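MXIH (Shigella flexneri, PDB 2CA5) probably assembles into the needle of the type III secretion system, the extracellular conduit through which virulence proteins are thought to reach the host cell. Local coordinates at residues P41-P44 with Q45-A48. Residues are numbered along the deposited sequence; the frame is centred on the assembly and turned at random.
Sequences PSNP and QLLA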
ATOM      1  N   PRO A  41      -6.941  -1.167 -22.204  1.00 16.37           N
ATOM      2  CA  PRO A  41      -7.975  -1.218 -21.183  1.00 15.61           C
ATOM      3  C   PRO A  41      -8.961  -2.385 -21.246  1.00 19.99           C
ATOM      4  O   PRO A  41      -9.732  -2.577 -20.321  1.00 18.48           O
ATOM      5  CB  PRO A  41      -8.694   0.123 -21.342  1.00 16.61           C
ATOM      6  CG  PRO A  41      -8.502   0.473 -22.771  1.00 20.68           C
ATOM      7  CD  PRO A  41      -7.147  -0.055 -23.151  1.00 16.30           C
ATOM      8  N   SER A  42      -8.926  -3.185 -22.305  1.00 18.96           N
ATOM      9  CA  SER A  42      -9.819  -4.345 -22.345  1.00 19.92           C
ATOM     10  C   SER A  42      -9.156  -5.607 -21.765  1.00 24.67           C
ATOM     11  O   SER A  42      -9.789  -6.658 -21.651  1.00 25.17           O
ATOM     12  CB  SER A  42     -10.391  -4.581 -23.747  1.00 24.23           C
ATOM     13  OG  SER A  42      -9.361  -4.764 -24.694  1.00 36.14           O
ATOM     14  N   ASN A  43      -7.890  -5.490 -21.368  1.00 19.60           N
ATOM     15  CA  ASN A  43      -7.185  -6.617 -20.759  1.00 19.00           C
ATOM     16  C   ASN A  43      -7.512  -6.616 -19.259  1.00 22.05           C
ATOM     17  O   ASN A  43      -7.085  -5.727 -18.529  1.00 20.74           O
ATOM     18  CB  ASN A  43      -5.668  -6.491 -20.993  1.00 16.41           C
ATOM     19  CG  ASN A  43      -4.887  -7.657 -20.416  1.00 26.30           C
ATOM     20  OD1 ASN A  43      -5.308  -8.276 -19.438  1.00 19.37           O
ATOM     21  ND2 ASN A  43      -3.704  -7.907 -20.969  1.00 17.78           N
ATOM     22  N   PRO A  44      -8.299  -7.588 -18.805  1.00 18.58           N
ATOM     23  CA  PRO A  44      -8.697  -7.633 -17.394  1.00 17.71           C
ATOM     24  C   PRO A  44      -7.534  -7.911 -16.436  1.00 20.46           C
ATOM     25  O   PRO A  44      -7.592  -7.574 -15.259  1.00 20.83           O
ATOM     26  CB  PRO A  44      -9.719  -8.781 -17.356  1.00 19.54           C
ATOM     27  CG  PRO A  44      -9.295  -9.689 -18.476  1.00 23.29           C
ATOM     28  CD  PRO A  44      -8.791  -8.758 -19.557  1.00 19.15           C
ATOM     29  N   GLN A  45      -6.469  -8.527 -16.933  1.00 16.95           N
ATOM     30  CA  GLN A  45      -5.330  -8.807 -16.067  1.00 15.82           C
ATOM     31  C   GLN A  45      -4.607  -7.511 -15.688  1.00 18.06           C
ATOM     32  O   GLN A  45      -4.155  -7.346 -14.555  1.00 16.56           O
ATOM     33  CB  GLN A  45      -4.368  -9.796 -16.730  1.00 16.75           C
ATOM     34  CG  GLN A  45      -3.059  -9.975 -15.969  1.00 22.75           C
ATOM     35  CD  GLN A  45      -3.266 -10.585 -14.599  1.00 33.24           C
ATOM     36  OE1 GLN A  45      -4.328 -11.124 -14.307  1.00 30.95           O
ATOM     37  NE2 GLN A  45      -2.240 -10.530 -13.762  1.00 27.80           N
ATOM     38  N   LEU A  46      -4.523  -6.582 -16.634  1.00 15.76           N
ATOM     39  CA  LEU A  46      -3.874  -5.281 -16.380  1.00 15.35           C
ATOM     40  C   LEU A  46      -4.698  -4.453 -15.402  1.00 18.05           C
ATOM     41  O   LEU A  46      -4.154  -3.683 -14.607  1.00 16.34           O
ATOM     42  CB  LEU A  46      -3.688  -4.510 -17.686  1.00 15.76           C
ATOM     43  CG  LEU A  46      -2.782  -5.153 -18.734  1.00 20.64           C
ATOM     44  CD1 LEU A  46      -2.644  -4.216 -19.932  1.00 21.16           C
ATOM     45  CD2 LEU A  46      -1.404  -5.494 -18.139  1.00 22.20           C
ATOM     46  N   LEU A  47      -6.018  -4.621 -15.450  1.00 15.54           N
ATOM     47  CA  LEU A  47      -6.890  -3.931 -14.504  1.00 15.19           C
ATOM     48  C   LEU A  47      -6.622  -4.487 -13.099  1.00 19.34           C
ATOM     49  O   LEU A  47      -6.442  -3.733 -12.137  1.00 18.26           O
ATOM     50  CB  LEU A  47      -8.370  -4.136 -14.872  1.00 15.04           C
ATOM     51  CG  LEU A  47      -9.366  -3.479 -13.902  1.00 18.96           C
ATOM     52  CD1 LEU A  47      -9.177  -1.963 -13.876  1.00 18.46           C
ATOM     53  CD2 LEU A  47     -10.830  -3.837 -14.199  1.00 18.98           C
ATOM     54  N   ALA A  48      -6.585  -5.813 -12.988  1.00 16.90           N
ATOM     55  CA  ALA A  48      -6.349  -6.465 -11.699  1.00 16.56           C
ATOM     56  C   ALA A  48      -4.994  -6.069 -11.135  1.00 19.22           C
ATOM     57  O   ALA A  48      -4.846  -5.886  -9.936  1.00 18.72           O
ATOM     58  CB  ALA A  48      -6.439  -7.990 -11.837  1.00 17.56           C
TER
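N43 OD1 caps helix 44-79 by accepting a hydrogen bond from Q45 N, at 2.8 Å. The donor lies 17° from the plane of the N43 side-chain amide. A second, weak bond runs from L46 N to the same OD1, at 3.4 Å. With chi1 at -178°, the N43 side chain extends away from its own backbone N, which brings OD1 within reach of the Q45 and L46 amides. The two bonds probably restrain the side-chain amide, with OD1 facing the N-H groups and ND2 lying against the L46 side chain.

The backbone adds to the grip. N43 O receives weak bonds from L46 N and L47 N. A firmer i+4 bond follows, from A48 N to P44 O, at 3.0 Å. This is an N-cap followed by proline at the first helical position. P44 has no N-H to offer, and the cap serves the next two amides, those of Q45 and L46. The motif ends the loop that joins helix 22-39 to helix 44-79, at the turn of the helical hairpin.

The remaining contacts are van der Waals. L46 crosses the N43 side chain at about a right angle. Its CG sits 3.7 Å from N43 ND2, and its CD1 meets N43 CB at 3.9 Å. Q45 lies alongside N43, its CB 3.2 Å from N43 OD1. Beyond CB the Q45 chain bends (chi2 64°) and leads away from the cap. There NE2 is hydrogen-bonded to E49, one turn along the helix.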